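Local atomic coordinates of S-layer domain-containing protein (Ruminiclostridium thermocellum ATCC 27405, PDB entry 4QVS), a protein that is of unknown function but carries a concanavalin A-like lectin/glucanase domain and is probably associated with the bacterial surface layer. Residues A[12-15]-A[21-24]; A[90-93]-A[97-100]; A[101-104]-A[110-113]. All blocks are in the same frame, centred on the assembly; numbering follows the deposited sequence.

Contact 1 (A[12-15]-A[21-24]); sequences DEAV and EFKD. With NA (sodium ion), chain C.
Val15 and Glu21 join a loop to the edge of a small antiparallel sheet. Residues 12-15 lie in the loop that follows strand 7-9. Strand 21-22 is an outermost strand of a sheet with strands 32-35 and 57-60, and Phe22 makes backbone hydrogen bonds to Ala32.

One direct hydrogen bond joins the two segments. Val15 N donates to Glu21 O at 2.8 Å, with an N-H...O angle of 153°. The donor is tilted 29° from the carbonyl plane. The same oxygen takes a CA-H...O contact from Ala14 CA at 3.0 Å. One carbonyl therefore meets two loop residues. A water bridges further along: it donates to Glu13 O and accepts from Lys23 N.

The apolar part rests on Phe22 and Val15. The Phe22 CA-CB bond points away from the loop, yet with CG beside the backbone N (chi1 -64°) its ring comes back beside the Glu13-Ala14 peptide, which it meets obliquely. Phe22 CE1 lies 3.3 Å from Ala14 N. Ala14 CA makes an off-centre CH-pi contact with the ring, 4.2 Å from its centroid. Val15 CG2 packs on Glu21 CB at 3.6 Å. Val15 CG1 lies 4.1 Å from Lys23 CB. The Glu21 carboxylate turns to Asn31, through OE1.

Metal binding involves Asp12, at the start of residues 12-15. Asp12 shares the sodium ion with the backbone oxygens of Met10, Asn45 and Asn47 and with Asp202 of the second subunit. The site thus ties the two chains together. Asp12 OD1 binds the sodium ion at 2.5 Å, and a water binds it at 2.0 Å.

Contact 2 (A[90-93]-A[97-100]); sequences FFDS and NKYM
Phe91 and Tyr99 both place CG between the backbone N and the carbonyl carbon (chi1 58° and 61°). They form an antiparallel non-hydrogen-bonded pair; their rings lead away from each other's strand, and Phe91 CB touches Tyr99 CB at 3.5 Å. On the other face, Phe90 has CG anti to its carbonyl carbon (chi1 -62°). Its ring is met obliquely by the methyl of the selenomethionine Met100, CD2 to CE at 4.2 Å.

Phe90 and Met100 form a hydrogen-bonded pair: Phe90 N donates to Met100 O at 2.9 Å, and Met100 N to Phe90 O at 2.8 Å. Asp92 N to Lys98 O, also 2.9 Å, adds a nearly straight third bond. Asp92 and Lys98 lie side by side, CB to CB at 3.7 Å. Their charged ends stay apart, and the Asp92 carboxylate binds Ser95 OG and Gly94 N.

The Tyr99 hydroxyl is hydrogen-bonded to Glu122 OE2. His183 of the second subunit stacks on the Phe91 ring and meets the Tyr99 ring edge-to-face. Phe90 and Phe91 pair with an antiparallel strand of that subunit. This is the closing end of a beta hairpin, strands 85-91 and 99-104, in a sheet that continues across the dimer interface.

Contact 3 (A[101-104]-A[110-113]); sequences RLTA and IKFA
Leu102 reaches over the neighbouring strand to Lys111 and Phe112. Its CB lies 4.1 Å from Lys111 O, and CG follows at 3.9 Å. CG is anti to the backbone N (chi1 179°), and chi2 of 73° brings CD1 across. The methyl CD1 comes to 3.3 Å from Lys111 O and 3.8 Å from Phe112 CB. Leu102 CA sits at the edge of the Phe112 ring.

On the opposite face, Thr103 and Lys111 run side by side. Thr103 OG1 lies 3.5 Å from Lys111 CB, but its hydrogen bond is to Glu105. Lys111 NZ bonds Tyr192 OH of the second subunit. Arg101 points to the same face and is salt-bridged to Glu122 and to Asp190 of the second subunit.

Four backbone bonds hold the antiparallel hairpin of strands 99-104 and 110-115. Thr103 N to Lys111 O and Lys111 N to Thr103 O are both 2.7 Å. The second hydrogen-bonded pair is Arg101 with Ala113, where Ala113 N to Arg101 O is longer at 3.1 Å. The chemistry is split between faces: apolar Leu102, Ile110 and Phe112 on one; on the other Arg101, its charge probably balanced by its two acidic partners, and Lys111, whose ion pair with Glu105 is long and weak.

Overall arrangement
Contacts 2 and 3 lie on one antiparallel sheet and share strand 99-104. Contact 2 pairs it with strand 85-91, and contact 3 pairs it with strand 110-115. Their centres are 14 Å apart, and they touch where Met100 CB packs 3.4 Å from Ala113 O. Contact 1 sets a loop against the edge strand of a separate three-stranded sheet. Its nearest atoms are about 12 Å from contact 2 and about 18 Å from contact 3, so it touches neither. The sodium ion sits at contact 1. All three reach the second subunit: contact 1 through the shared metal, contact 2 through strand pairing and aromatic packing, contact 3 through salt bridging and hydrogen bonds.

Contact 1 (A[12-15]-A[21-24])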
loop_
_atom_site.group_PDB
_atom_site.type_symbol
_atom_site.label_atom_id
_atom_site.label_comp_id
_atom_site.label_asym_id
_atom_site.label_seq_id
_atom_site.Cartn_x
_atom_site.Cartn_y
_atom_site.Cartn_z
ATOM N N ASP A 12 -20.939 21.032 5.625
ATOM C CA ASP A 12 -22.321 20.570 5.820
ATOM C C ASP A 12 -23.390 21.487 5.250
ATOM O O ASP A 12 -24.423 21.011 4.804
ATOM C CB ASP A 12 -22.607 20.330 7.305
ATOM C CG ASP A 12 -21.845 19.127 7.849
ATOM O OD1 ASP A 12 -21.466 18.246 7.038
ATOM O OD2 ASP A 12 -21.596 19.079 9.062
ATOM N N GLU A 13 -23.144 22.791 5.226
ATOM C CA GLU A 13 -24.168 23.717 4.803
ATOM C C GLU A 13 -23.564 25.070 4.501
ATOM O O GLU A 13 -22.791 25.590 5.298
ATOM C CB GLU A 13 -25.155 23.871 5.952
ATOM C CG GLU A 13 -26.434 24.587 5.583
ATOM C CD GLU A 13 -27.394 24.601 6.751
ATOM O OE1 GLU A 13 -26.986 25.089 7.826
ATOM O OE2 GLU A 13 -28.545 24.119 6.610
ATOM N N ALA A 14 -23.937 25.638 3.357
ATOM C CA ALA A 14 -23.428 26.931 2.918
ATOM C C ALA A 14 -23.777 28.000 3.928
ATOM O O ALA A 14 -24.809 27.917 4.607
ATOM C CB ALA A 14 -24.003 27.302 1.557
ATOM N N VAL A 15 -22.916 28.999 4.058
ATOM C CA VAL A 15 -23.263 30.075 4.956
ATOM C C VAL A 15 -24.428 30.891 4.384
ATOM O O VAL A 15 -24.597 31.043 3.171
ATOM C CB VAL A 15 -22.096 31.012 5.255
ATOM C CG1 VAL A 15 -20.981 30.265 5.968
ATOM C CG2 VAL A 15 -21.626 31.691 3.990
ATOM N N GLU A 21 -20.356 29.017 0.020
ATOM C CA GLU A 21 -19.363 29.297 1.039
ATOM C C GLU A 21 -19.552 28.419 2.263
ATOM O O GLU A 21 -20.662 28.184 2.700
ATOM C CB GLU A 21 -19.343 30.772 1.403
ATOM C CG GLU A 21 -18.858 31.610 0.237
ATOM C CD GLU A 21 -18.793 33.086 0.542
ATOM O OE1 GLU A 21 -18.281 33.483 1.608
ATOM O OE2 GLU A 21 -19.245 33.838 -0.315
ATOM N N PHE A 22 -18.433 27.942 2.779
ATOM C CA PHE A 22 -18.397 27.031 3.914
ATOM C C PHE A 22 -17.403 27.517 4.964
ATOM O O PHE A 22 -16.217 27.763 4.694
ATOM C CB PHE A 22 -18.080 25.634 3.408
ATOM C CG PHE A 22 -19.145 25.095 2.502
ATOM C CD1 PHE A 22 -20.271 24.476 3.027
ATOM C CD2 PHE A 22 -19.058 25.268 1.129
ATOM C CE1 PHE A 22 -21.282 24.015 2.196
ATOM C CE2 PHE A 22 -20.074 24.818 0.288
ATOM C CZ PHE A 22 -21.177 24.179 0.812
ATOM N N LYS A 23 -17.907 27.680 6.173
ATOM C CA LYS A 23 -17.105 28.265 7.238
ATOM C C LYS A 23 -16.118 27.317 7.850
ATOM O O LYS A 23 -16.228 26.072 7.731
ATOM C CB LYS A 23 -18.008 28.778 8.369
ATOM C CG LYS A 23 -18.651 27.661 9.177
ATOM C CD LYS A 23 -19.412 28.184 10.373
ATOM C CE LYS A 23 -20.070 27.010 11.091
ATOM N NZ LYS A 23 -20.713 27.423 12.364
ATOM N N ASP A 24 -15.127 27.941 8.474
ATOM C CA ASP A 24 -14.157 27.278 9.300
ATOM C C ASP A 24 -14.791 27.153 10.699
ATOM O O ASP A 24 -14.951 28.139 11.382
ATOM C CB ASP A 24 -12.932 28.154 9.436
ATOM C CG ASP A 24 -12.012 27.669 10.503
ATOM O OD1 ASP A 24 -12.151 26.497 10.903
ATOM O OD2 ASP A 24 -11.156 28.452 10.934
HETATM NA NA NA C . -19.377 16.969 6.552
HETATM O O HOH W 1 -20.682 26.692 6.413
HETATM O O HOH W 2 -18.670 17.021 8.446
#

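Contact 2 (A[90-93]-A[97-100])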
loop_
_atom_site.group_PDB
_atom_site.type_symbol
_atom_site.label_atom_id
_atom_site.label_comp_id
_atom_site.label_asym_id
_atom_site.label_seq_id
_atom_site.Cartn_x
_atom_site.Cartn_y
_atom_site.Cartn_z
ATOM N N PHE A 90 -0.956 24.012 -1.746
ATOM C CA PHE A 90 -0.756 25.243 -1.059
ATOM C C PHE A 90 0.528 25.748 -1.676
ATOM O O PHE A 90 1.576 25.094 -1.624
ATOM C CB PHE A 90 -0.620 25.073 0.446
ATOM C CG PHE A 90 -1.856 24.503 1.098
ATOM C CD1 PHE A 90 -2.899 25.315 1.486
ATOM C CD2 PHE A 90 -1.970 23.135 1.298
ATOM C CE1 PHE A 90 -4.038 24.774 2.092
ATOM C CE2 PHE A 90 -3.101 22.586 1.909
ATOM C CZ PHE A 90 -4.134 23.404 2.298
ATOM N N PHE A 91 0.441 26.925 -2.274
ATOM C CA PHE A 91 1.555 27.442 -3.073
ATOM C C PHE A 91 1.730 28.966 -2.918
ATOM O O PHE A 91 0.797 29.673 -2.603
ATOM C CB PHE A 91 1.291 27.063 -4.548
ATOM C CG PHE A 91 -0.025 27.594 -5.111
ATOM C CD1 PHE A 91 -1.223 26.940 -4.874
ATOM C CD2 PHE A 91 -0.045 28.738 -5.909
ATOM C CE1 PHE A 91 -2.410 27.417 -5.378
ATOM C CE2 PHE A 91 -1.239 29.238 -6.421
ATOM C CZ PHE A 91 -2.425 28.579 -6.167
ATOM N N ASP A 92 2.963 29.419 -3.088
ATOM C CA ASP A 92 3.352 30.832 -2.999
ATOM C C ASP A 92 2.554 31.614 -4.022
ATOM O O ASP A 92 2.505 31.217 -5.183
ATOM C CB ASP A 92 4.864 30.941 -3.310
ATOM C CG ASP A 92 5.379 32.396 -3.424
ATOM O OD1 ASP A 92 4.808 33.306 -2.829
ATOM O OD2 ASP A 92 6.372 32.632 -4.125
ATOM N N SER A 93 1.896 32.691 -3.599
ATOM C CA SER A 93 1.170 33.530 -4.549
ATOM C C SER A 93 2.164 34.311 -5.479
ATOM O O SER A 93 1.808 34.710 -6.588
ATOM C CB SER A 93 0.227 34.504 -3.819
ATOM O OG SER A 93 0.942 35.493 -3.077
ATOM N N ASN A 97 6.979 27.981 -8.176
ATOM C CA ASN A 97 7.946 26.907 -7.870
ATOM C C ASN A 97 8.236 26.687 -6.376
ATOM O O ASN A 97 9.216 26.050 -6.008
ATOM C CB ASN A 97 9.247 27.175 -8.671
ATOM C CG ASN A 97 9.954 28.465 -8.248
ATOM O OD1 ASN A 97 9.347 29.414 -7.744
ATOM N ND2 ASN A 97 11.235 28.491 -8.447
ATOM N N LYS A 98 7.338 27.219 -5.543
ATOM C CA LYS A 98 7.400 27.189 -4.101
ATOM C C LYS A 98 6.019 26.724 -3.641
ATOM O O LYS A 98 5.045 27.494 -3.649
ATOM C CB LYS A 98 7.698 28.568 -3.535
ATOM C CG LYS A 98 9.151 29.010 -3.639
ATOM C CD LYS A 98 9.388 30.250 -2.767
ATOM C CE LYS A 98 10.811 30.770 -2.840
ATOM N NZ LYS A 98 11.161 31.290 -4.188
ATOM N N TYR A 99 5.926 25.464 -3.246
ATOM C CA TYR A 99 4.619 24.911 -2.927
ATOM C C TYR A 99 4.725 23.571 -2.225
ATOM O O TYR A 99 5.819 23.008 -2.153
ATOM C CB TYR A 99 3.830 24.678 -4.235
ATOM C CG TYR A 99 4.439 23.685 -5.251
ATOM C CD1 TYR A 99 4.184 22.299 -5.170
ATOM C CD2 TYR A 99 5.209 24.137 -6.317
ATOM C CE1 TYR A 99 4.721 21.414 -6.092
ATOM C CE2 TYR A 99 5.743 23.278 -7.249
ATOM C CZ TYR A 99 5.496 21.915 -7.136
ATOM O OH TYR A 99 6.022 21.090 -8.076
HETATM N N MSE A 100 3.578 23.090 -1.727
HETATM C CA MSE A 100 3.483 21.736 -1.173
HETATM C C MSE A 100 2.152 21.257 -1.679
HETATM O O MSE A 100 1.186 22.005 -1.723
HETATM C CB MSE A 100 3.828 21.646 0.302
HETATM C CG MSE A 100 2.669 22.001 1.206
HETATM SE SE MSE A 100 3.375 22.442 2.982
HETATM C CE MSE A 100 1.521 22.530 3.464
#

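Contact 3 (A[101-104]-A[110-113])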
loop_
_atom_site.group_PDB
_atom_site.type_symbol
_atom_site.label_atom_id
_atom_site.label_comp_id
_atom_site.label_asym_id
_atom_site.label_seq_id
_atom_site.Cartn_x
_atom_site.Cartn_y
_atom_site.Cartn_z
ATOM N N ARG A 101 2.128 20.011 -2.141
ATOM C CA ARG A 101 0.989 19.454 -2.812
ATOM C C ARG A 101 0.798 17.936 -2.533
ATOM O O ARG A 101 1.750 17.175 -2.619
ATOM C CB ARG A 101 1.295 19.635 -4.268
ATOM C CG ARG A 101 0.221 19.231 -5.237
ATOM C CD ARG A 101 0.551 19.784 -6.617
ATOM N NE ARG A 101 1.820 19.265 -7.170
ATOM C CZ ARG A 101 2.187 19.397 -8.444
ATOM N NH1 ARG A 101 1.415 20.039 -9.299
ATOM N NH2 ARG A 101 3.348 18.888 -8.875
ATOM N N LEU A 102 -0.418 17.513 -2.244
ATOM C CA LEU A 102 -0.665 16.077 -1.971
ATOM C C LEU A 102 -1.366 15.606 -3.208
ATOM O O LEU A 102 -2.292 16.266 -3.672
ATOM C CB LEU A 102 -1.545 15.824 -0.750
ATOM C CG LEU A 102 -1.857 14.332 -0.452
ATOM C CD1 LEU A 102 -0.659 13.613 0.104
ATOM C CD2 LEU A 102 -2.989 14.237 0.542
ATOM N N THR A 103 -0.907 14.485 -3.771
ATOM C CA THR A 103 -1.492 13.975 -4.960
ATOM C C THR A 103 -1.852 12.473 -4.859
ATOM O O THR A 103 -1.242 11.708 -4.094
ATOM C CB THR A 103 -0.520 14.137 -6.105
ATOM O OG1 THR A 103 0.698 13.502 -5.756
ATOM C CG2 THR A 103 -0.198 15.660 -6.375
ATOM N N ALA A 104 -2.874 12.121 -5.624
ATOM C CA ALA A 104 -3.254 10.758 -5.894
ATOM C C ALA A 104 -2.351 10.330 -7.047
ATOM O O ALA A 104 -2.044 11.143 -7.944
ATOM C CB ALA A 104 -4.711 10.697 -6.304
ATOM N N ILE A 110 -0.611 7.597 -2.849
ATOM C CA ILE A 110 -0.682 9.045 -2.667
ATOM C C ILE A 110 0.738 9.536 -2.473
ATOM O O ILE A 110 1.603 8.786 -2.011
ATOM C CB ILE A 110 -1.548 9.513 -1.462
ATOM C CG1 ILE A 110 -1.030 8.960 -0.143
ATOM C CG2 ILE A 110 -2.999 9.138 -1.669
ATOM C CD1 ILE A 110 -1.882 9.278 1.080
ATOM N N LYS A 111 0.971 10.779 -2.862
ATOM C CA LYS A 111 2.279 11.384 -2.731
ATOM C C LYS A 111 2.170 12.792 -2.202
ATOM O O LYS A 111 1.307 13.572 -2.602
ATOM C CB LYS A 111 2.969 11.469 -4.083
ATOM C CG LYS A 111 4.382 12.029 -4.007
ATOM C CD LYS A 111 5.114 11.851 -5.319
ATOM C CE LYS A 111 4.575 12.846 -6.344
ATOM N NZ LYS A 111 4.953 12.487 -7.735
ATOM N N PHE A 112 3.087 13.114 -1.320
ATOM C CA PHE A 112 3.164 14.426 -0.782
ATOM C C PHE A 112 4.498 14.954 -1.242
ATOM O O PHE A 112 5.480 14.255 -1.228
ATOM C CB PHE A 112 3.043 14.393 0.728
ATOM C CG PHE A 112 3.175 15.709 1.346
ATOM C CD1 PHE A 112 2.220 16.694 1.092
ATOM C CD2 PHE A 112 4.246 15.998 2.147
ATOM C CE1 PHE A 112 2.340 17.958 1.640
ATOM C CE2 PHE A 112 4.380 17.271 2.702
ATOM C CZ PHE A 112 3.420 18.254 2.442
ATOM N N ALA A 113 4.494 16.187 -1.691
ATOM C CA ALA A 113 5.690 16.857 -2.231
ATOM C C ALA A 113 5.779 18.267 -1.703
ATOM O O ALA A 113 4.754 18.913 -1.528
ATOM C CB ALA A 113 5.640 16.906 -3.739
#